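Local coordinates for putative NADH dehydrogenase/NAD(P)H nitroreductase (Parabacteroides distasonis, PDB 3M5K), which binds flavin mononucleotide and is probably an FMN-dependent oxidoreductase of the nitroreductase family, at residues 66-71 with 125-130; 120-125 with 140-145. All coordinates share one frame; numbering follows the deposited sequence.

Interaction 1: residues 66-71 with 125-130; sequences EGLPFA and PDRIEI. With FMN (flavin mononucleotide), chain C.
Apolar packing joins the 66-71 segment, in the end region of helix 58-67 and the loop after it, to the first turns of helix 125-135. I130 points at the loop with CG1 anti to its backbone N (chi1 -170°), and the extended chain carries CD1 to 3.4 Å from G67 CA, so the methyl group rests directly on the glycine backbone. The L68 side chain crosses those of R127 and I130 obliquely. Its CD2 methyl lies 3.5 Å from R127 CB, touches CG of the same arginine chain, and also meets I130 CG2 at 3.7 Å; one leucine branch thus fills the step between two residues a helical turn apart.

Polar contacts gather at the flavin. A type I turn from L68 to A71, closed by A71 N to L68 O at 3.0 Å, presents the carbonyl of F70 to the isoalloxazine, and FMN N3 donates to F70 O at 2.9 Å in a fairly straight bond. R127, extended from CG to NE, brings NH1 to 3.3 Å from FMN O4; that bond is weak and bent. NH1 also bonds to the carbonyl of A120, while NH2 bonds to an unidentified molecule, probably from the crystallisation liquor.

The F70 ring and the guanidinium meet obliquely, their planes 47° apart, with F70 CD2 3.5 Å from R127 NH2. P69 CB covers one face of the phenyl ring near its rim, and Y124 adds a cation-pi contact to R127.

Together the loop and the helix read the N3-H and O4 side of the pyrimidine ring as a donor and an acceptor. Lying beside O4, the guanidinium charge would be expected to polarise the C4-O4 carbonyl to some degree, even through so weak a bond.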
loop_
_atom_site.group_PDB
_atom_site.type_symbol
_atom_site.label_atom_id
_atom_site.label_comp_id
_atom_site.label_asym_id
_atom_site.label_seq_id
_atom_site.Cartn_x
_atom_site.Cartn_y
_atom_site.Cartn_z
ATOM N N GLU A 66 19.456 2.356 -17.707
ATOM C CA GLU A 66 20.579 3.261 -17.939
ATOM C C GLU A 66 20.267 4.731 -17.580
ATOM O O GLU A 66 21.178 5.580 -17.511
ATOM C CB GLU A 66 21.039 3.101 -19.389
ATOM C CG GLU A 66 21.648 1.714 -19.627
ATOM C CD GLU A 66 21.849 1.319 -21.094
ATOM O OE1 GLU A 66 20.911 1.428 -21.925
ATOM O OE2 GLU A 66 22.956 0.853 -21.395
ATOM N N GLY A 67 18.982 5.025 -17.356
ATOM C CA GLY A 67 18.543 6.339 -16.892
ATOM C C GLY A 67 18.029 6.433 -15.473
ATOM O O GLY A 67 17.656 7.512 -15.046
ATOM N N LEU A 68 17.985 5.316 -14.752
ATOM C CA LEU A 68 17.499 5.262 -13.381
ATOM C C LEU A 68 18.604 4.708 -12.450
ATOM O O LEU A 68 18.771 3.476 -12.305
ATOM C CB LEU A 68 16.233 4.410 -13.296
ATOM C CG LEU A 68 14.996 4.932 -14.072
ATOM C CD1 LEU A 68 13.939 3.857 -14.202
ATOM C CD2 LEU A 68 14.381 6.206 -13.451
ATOM N N PRO A 69 19.374 5.612 -11.828
ATOM C CA PRO A 69 20.327 5.251 -10.778
ATOM C C PRO A 69 19.909 4.188 -9.756
ATOM O O PRO A 69 20.735 3.364 -9.391
ATOM C CB PRO A 69 20.575 6.584 -10.078
ATOM C CG PRO A 69 20.582 7.566 -11.228
ATOM C CD PRO A 69 19.463 7.058 -12.139
ATOM N N PHE A 70 18.677 4.143 -9.291
ATOM C CA PHE A 70 18.400 3.061 -8.322
ATOM C C PHE A 70 17.584 1.909 -8.867
ATOM O O PHE A 70 16.987 1.118 -8.111
ATOM C CB PHE A 70 17.820 3.684 -7.063
ATOM C CG PHE A 70 18.724 4.721 -6.497
ATOM C CD1 PHE A 70 19.912 4.340 -5.886
ATOM C CD2 PHE A 70 18.465 6.067 -6.682
ATOM C CE1 PHE A 70 20.801 5.285 -5.404
ATOM C CE2 PHE A 70 19.349 7.023 -6.190
ATOM C CZ PHE A 70 20.522 6.620 -5.552
ATOM N N ALA A 71 17.587 1.777 -10.191
ATOM C CA ALA A 71 16.835 0.732 -10.856
ATOM C C ALA A 71 17.696 0.046 -11.918
ATOM O O ALA A 71 17.213 -0.387 -12.964
ATOM C CB ALA A 71 15.517 1.298 -11.449
ATOM N N PRO A 125 11.201 14.289 -10.752
ATOM C CA PRO A 125 11.009 14.643 -12.168
ATOM C C PRO A 125 11.940 14.010 -13.196
ATOM O O PRO A 125 11.506 13.803 -14.334
ATOM C CB PRO A 125 11.140 16.172 -12.176
ATOM C CG PRO A 125 10.727 16.583 -10.775
ATOM C CD PRO A 125 11.308 15.501 -9.907
ATOM N N ASP A 126 13.188 13.709 -12.829
ATOM C CA ASP A 126 14.100 13.051 -13.790
ATOM C C ASP A 126 13.732 11.588 -14.057
ATOM O O ASP A 126 13.780 11.115 -15.213
ATOM C CB ASP A 126 15.557 13.198 -13.381
ATOM C CG ASP A 126 15.856 12.612 -12.041
ATOM O OD1 ASP A 126 15.104 12.810 -11.070
ATOM O OD2 ASP A 126 16.879 11.925 -11.978
ATOM N N ARG A 127 13.240 10.908 -13.025
ATOM C CA ARG A 127 12.783 9.538 -13.186
ATOM C C ARG A 127 11.470 9.513 -13.956
ATOM O O ARG A 127 11.287 8.661 -14.831
ATOM C CB ARG A 127 12.652 8.846 -11.839
ATOM C CG ARG A 127 13.892 8.936 -10.958
ATOM C CD ARG A 127 13.808 7.916 -9.803
ATOM N NE ARG A 127 14.679 8.310 -8.698
ATOM C CZ ARG A 127 14.789 7.679 -7.524
ATOM N NH1 ARG A 127 14.090 6.579 -7.266
ATOM N NH2 ARG A 127 15.620 8.160 -6.589
ATOM N N ILE A 128 10.566 10.447 -13.642
ATOM C CA ILE A 128 9.307 10.548 -14.346
ATOM C C ILE A 128 9.564 10.766 -15.850
ATOM O O ILE A 128 8.897 10.155 -16.707
ATOM C CB ILE A 128 8.395 11.693 -13.764
ATOM C CG1 ILE A 128 7.964 11.383 -12.293
ATOM C CG2 ILE A 128 7.170 11.969 -14.694
ATOM C CD1 ILE A 128 7.500 12.662 -11.512
ATOM N N GLU A 129 10.486 11.691 -16.174
ATOM C CA GLU A 129 10.784 11.983 -17.589
ATOM C C GLU A 129 11.124 10.754 -18.412
ATOM O O GLU A 129 10.528 10.529 -19.466
ATOM C CB GLU A 129 11.899 13.013 -17.701
ATOM C CG GLU A 129 12.125 13.567 -19.089
ATOM C CD GLU A 129 12.815 12.627 -20.035
ATOM O OE1 GLU A 129 13.753 11.910 -19.627
ATOM O OE2 GLU A 129 12.414 12.635 -21.217
ATOM N N ILE A 130 12.010 9.900 -17.908
ATOM C CA ILE A 130 12.482 8.785 -18.703
ATOM C C ILE A 130 11.445 7.690 -18.819
ATOM O O ILE A 130 11.279 7.092 -19.878
ATOM C CB ILE A 130 13.876 8.278 -18.215
ATOM C CG1 ILE A 130 14.460 7.276 -19.232
ATOM C CG2 ILE A 130 13.839 7.684 -16.756
ATOM C CD1 ILE A 130 15.899 6.951 -18.954
HETATM N N1 FMN C . 14.580 0.147 -3.920
HETATM C C2 FMN C . 15.475 0.357 -4.961
HETATM O O2 FMN C . 16.361 -0.466 -5.225
HETATM N N3 FMN C . 15.379 1.495 -5.730
HETATM C C4 FMN C . 14.448 2.483 -5.496
HETATM O O4 FMN C . 14.437 3.453 -6.238
HETATM C C4A FMN C . 13.540 2.303 -4.437
HETATM N N5 FMN C . 12.589 3.282 -4.127
HETATM C C5A FMN C . 11.591 2.964 -3.211
HETATM C C6 FMN C . 10.534 3.857 -3.056
HETATM C C7 FMN C . 9.465 3.589 -2.196
HETATM C C7M FMN C . 8.372 4.667 -2.159
HETATM C C8 FMN C . 9.447 2.356 -1.454
HETATM C C8M FMN C . 8.342 1.942 -0.499
HETATM C C9 FMN C . 10.505 1.477 -1.603
HETATM C C9A FMN C . 11.607 1.757 -2.486
HETATM N N10 FMN C . 12.719 0.880 -2.635
HETATM C C10 FMN C . 13.624 1.114 -3.659
HETATM C "C1'" FMN C . 12.887 -0.390 -1.840
HETATM C "C2'" FMN C . 13.423 -0.040 -0.444
HETATM O "O2'" FMN C . 14.829 0.171 -0.481
HETATM C "C3'" FMN C . 13.088 -1.154 0.564
HETATM O "O3'" FMN C . 11.686 -1.336 0.686
HETATM C "C4'" FMN C . 13.740 -0.937 1.925
HETATM O "O4'" FMN C . 15.174 -0.980 1.834
HETATM C "C5'" FMN C . 13.229 -1.974 2.923
HETATM O "O5'" FMN C . 13.600 -3.283 2.525
HETATM P P FMN C . 12.536 -4.464 2.248
HETATM O O1P FMN C . 11.768 -4.683 3.545
HETATM O O2P FMN C . 11.624 -4.113 1.069
HETATM O O3P FMN C . 13.342 -5.671 1.858
#

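Interaction 2: residues 120-125 with 140-145; sequences AVYPYP and HIMPLN. With FMN (flavin mononucleotide), chain C.
In this nitroreductase-type fold, the antiparallel sheet sets strand 115-120 at one margin beside strand 141-150, and the contact lies where the chain leaves the former for helix 125-135. A120 and N145 form a non-hydrogen-bonded antiparallel pair. Past it the chain turns tightly, Y124 N bonding back to V121 O before Y124 takes the N-cap position of the helix.

Two successive amides of the turn bond to two successive carbonyls of the strand. V121 N donates to L144 O at 3.0 Å from above the carbonyl plane, 37° out of it, whereas Y122 N approaches P143 O at 3.2 Å in the plane of the P143 carbonyl.

V121 holds CG1 anti to its backbone N (chi1 179°) and places this methyl 3.7 Å from P143 CG, crossing the proline at about a right angle, while CG2 packs on the backbone of N145. V131 of helix 125-135 touches both V121 and P143. Y122 also has CG anti to N, and its ring bridges two residues of the strand: CD1 meets CG of the selenomethionine M142 and CD2 meets L144 CD1, both obliquely and from the side of the ring plane away from P123. That proline, which follows a cis peptide bond, lays its CB over the centre of one ring face. W94 makes an edge-to-face contact with Y122, and F95 of the second subunit packs on the tyrosine as well.

The strand end just before the turn reaches the cofactor. A120 CB points away from strand 141-150 and lies 3.6 Å from FMN N5, the flavin's redox-active nitrogen, and the backbone A120 N donates to FMN O4 at 3.3 Å.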
loop_
_atom_site.group_PDB
_atom_site.type_symbol
_atom_site.label_atom_id
_atom_site.label_comp_id
_atom_site.label_asym_id
_atom_site.label_seq_id
_atom_site.Cartn_x
_atom_site.Cartn_y
_atom_site.Cartn_z
ATOM N N ALA A 120 11.304 3.675 -7.082
ATOM C CA ALA A 120 10.528 4.909 -7.169
ATOM C C ALA A 120 10.648 5.578 -8.526
ATOM O O ALA A 120 11.723 5.569 -9.129
ATOM C CB ALA A 120 10.956 5.897 -6.073
ATOM N N VAL A 121 9.549 6.174 -8.994
ATOM C CA VAL A 121 9.584 7.094 -10.124
ATOM C C VAL A 121 9.122 8.474 -9.627
ATOM O O VAL A 121 9.938 9.327 -9.260
ATOM C CB VAL A 121 8.807 6.521 -11.342
ATOM C CG1 VAL A 121 8.830 7.490 -12.501
ATOM C CG2 VAL A 121 9.385 5.152 -11.747
ATOM N N TYR A 122 7.811 8.659 -9.494
ATOM C CA TYR A 122 7.259 9.738 -8.714
ATOM C C TYR A 122 7.856 9.682 -7.288
ATOM O O TYR A 122 8.033 8.575 -6.735
ATOM C CB TYR A 122 5.711 9.591 -8.653
ATOM C CG TYR A 122 5.003 10.585 -7.749
ATOM C CD1 TYR A 122 4.470 11.765 -8.262
ATOM C CD2 TYR A 122 4.806 10.312 -6.392
ATOM C CE1 TYR A 122 3.776 12.667 -7.443
ATOM C CE2 TYR A 122 4.131 11.179 -5.590
ATOM C CZ TYR A 122 3.619 12.362 -6.104
ATOM O OH TYR A 122 2.957 13.238 -5.266
ATOM N N PRO A 123 8.158 10.855 -6.692
ATOM C CA PRO A 123 7.932 12.239 -7.141
ATOM C C PRO A 123 9.118 12.907 -7.872
ATOM O O PRO A 123 9.149 14.144 -7.972
ATOM C CB PRO A 123 7.700 12.978 -5.818
ATOM C CG PRO A 123 8.650 12.293 -4.905
ATOM C CD PRO A 123 8.699 10.845 -5.324
ATOM N N TYR A 124 10.040 12.103 -8.385
ATOM C CA TYR A 124 11.325 12.643 -8.942
ATOM C C TYR A 124 11.180 12.998 -10.425
ATOM O O TYR A 124 11.046 12.093 -11.274
ATOM C CB TYR A 124 12.449 11.622 -8.773
ATOM C CG TYR A 124 12.654 11.201 -7.368
ATOM C CD1 TYR A 124 13.337 12.020 -6.462
ATOM C CD2 TYR A 124 12.119 10.004 -6.894
ATOM C CE1 TYR A 124 13.502 11.641 -5.153
ATOM C CE2 TYR A 124 12.302 9.614 -5.567
ATOM C CZ TYR A 124 12.982 10.439 -4.713
ATOM O OH TYR A 124 13.160 10.050 -3.404
ATOM N N PRO A 125 11.201 14.289 -10.752
ATOM C CA PRO A 125 11.009 14.643 -12.168
ATOM C C PRO A 125 11.940 14.010 -13.196
ATOM O O PRO A 125 11.506 13.803 -14.334
ATOM C CB PRO A 125 11.140 16.172 -12.176
ATOM C CG PRO A 125 10.727 16.583 -10.775
ATOM C CD PRO A 125 11.308 15.501 -9.907
ATOM N N HIS A 140 -1.714 12.942 -18.495
ATOM C CA HIS A 140 -2.597 12.669 -17.319
ATOM C C HIS A 140 -2.317 11.325 -16.606
ATOM O O HIS A 140 -3.017 10.960 -15.634
ATOM C CB HIS A 140 -4.068 12.782 -17.721
ATOM C CG HIS A 140 -4.573 11.616 -18.492
ATOM N ND1 HIS A 140 -4.356 11.469 -19.851
ATOM C CD2 HIS A 140 -5.279 10.534 -18.108
ATOM C CE1 HIS A 140 -4.903 10.341 -20.260
ATOM N NE2 HIS A 140 -5.470 9.751 -19.221
ATOM N N ILE A 141 -1.318 10.587 -17.075
ATOM C CA ILE A 141 -0.900 9.313 -16.488
ATOM C C ILE A 141 0.459 9.511 -15.825
ATOM O O ILE A 141 1.439 9.888 -16.488
ATOM C CB ILE A 141 -0.876 8.175 -17.542
ATOM C CG1 ILE A 141 -2.278 8.000 -18.171
ATOM C CG2 ILE A 141 -0.301 6.893 -16.912
ATOM C CD1 ILE A 141 -3.412 7.562 -17.205
HETATM N N MSE A 142 0.511 9.315 -14.508
HETATM C CA MSE A 142 1.749 9.494 -13.723
HETATM C C MSE A 142 2.320 8.155 -13.292
HETATM O O MSE A 142 1.665 7.394 -12.582
HETATM C CB MSE A 142 1.468 10.327 -12.474
HETATM C CG MSE A 142 2.670 10.529 -11.557
HETATM SE SE MSE A 142 4.184 11.378 -12.448
HETATM C CE MSE A 142 3.144 12.906 -13.153
ATOM N N PRO A 143 3.565 7.859 -13.694
ATOM C CA PRO A 143 4.178 6.637 -13.172
ATOM C C PRO A 143 4.638 6.738 -11.705
ATOM O O PRO A 143 5.398 7.653 -11.340
ATOM C CB PRO A 143 5.373 6.415 -14.104
ATOM C CG PRO A 143 5.755 7.843 -14.538
ATOM C CD PRO A 143 4.458 8.567 -14.664
ATOM N N LEU A 144 4.135 5.809 -10.873
ATOM C CA LEU A 144 4.473 5.801 -9.454
ATOM C C LEU A 144 5.834 5.121 -9.256
ATOM O O LEU A 144 6.667 5.578 -8.481
ATOM C CB LEU A 144 3.426 5.051 -8.610
ATOM C CG LEU A 144 3.744 5.011 -7.093
ATOM C CD1 LEU A 144 3.889 6.454 -6.491
ATOM C CD2 LEU A 144 2.612 4.201 -6.383
ATOM N N ASN A 145 6.007 4.001 -9.933
ATOM C CA ASN A 145 7.162 3.115 -9.691
ATOM C C ASN A 145 7.460 2.227 -10.886
ATOM O O ASN A 145 6.665 2.136 -11.801
ATOM C CB ASN A 145 6.946 2.279 -8.406
ATOM C CG ASN A 145 5.633 1.504 -8.403
ATOM O OD1 ASN A 145 5.152 1.057 -9.449
ATOM N ND2 ASN A 145 5.026 1.368 -7.220
HETATM N N1 FMN C . 14.580 0.147 -3.920
HETATM C C2 FMN C . 15.475 0.357 -4.961
HETATM O O2 FMN C . 16.361 -0.466 -5.225
HETATM N N3 FMN C . 15.379 1.495 -5.730
HETATM C C4 FMN C . 14.448 2.483 -5.496
HETATM O O4 FMN C . 14.437 3.453 -6.238
HETATM C C4A FMN C . 13.540 2.303 -4.437
HETATM N N5 FMN C . 12.589 3.282 -4.127
HETATM C C5A FMN C . 11.591 2.964 -3.211
HETATM C C6 FMN C . 10.534 3.857 -3.056
HETATM C C7 FMN C . 9.465 3.589 -2.196
HETATM C C7M FMN C . 8.372 4.667 -2.159
HETATM C C8 FMN C . 9.447 2.356 -1.454
HETATM C C8M FMN C . 8.342 1.942 -0.499
HETATM C C9 FMN C . 10.505 1.477 -1.603
HETATM C C9A FMN C . 11.607 1.757 -2.486
HETATM N N10 FMN C . 12.719 0.880 -2.635
HETATM C C10 FMN C . 13.624 1.114 -3.659
HETATM C "C1'" FMN C . 12.887 -0.390 -1.840
HETATM C "C2'" FMN C . 13.423 -0.040 -0.444
HETATM O "O2'" FMN C . 14.829 0.171 -0.481
HETATM C "C3'" FMN C . 13.088 -1.154 0.564
HETATM O "O3'" FMN C . 11.686 -1.336 0.686
HETATM C "C4'" FMN C . 13.740 -0.937 1.925
HETATM O "O4'" FMN C . 15.174 -0.980 1.834
HETATM C "C5'" FMN C . 13.229 -1.974 2.923
HETATM O "O5'" FMN C . 13.600 -3.283 2.525
HETATM P P FMN C . 12.536 -4.464 2.248
HETATM O O1P FMN C . 11.768 -4.683 3.545
HETATM O O2P FMN C . 11.624 -4.113 1.069
HETATM O O3P FMN C . 13.342 -5.671 1.858
#

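From the N terminus, residues 66-71 leave helix 58-67 and meet helix 125-135, 54 residues on, so interaction 1 closes a long loop of 53 residues that includes strand 79-86, helix 94-111 and strand 115-120. Interaction 2 opens inside that loop, at 120-125, and closes beyond it at 140-145, across 14 residues that are mostly helix 125-135. The two loops therefore cross, with P125 belonging to both. Their centres lie 10 Å apart. Where they touch, I128 CD1 packs 3.7 Å from M142 SE, joining helix 125-135 to the sheet. Both end on one FMN, which ties the 66-71 loop, this helix and the sheet margin to the flavin.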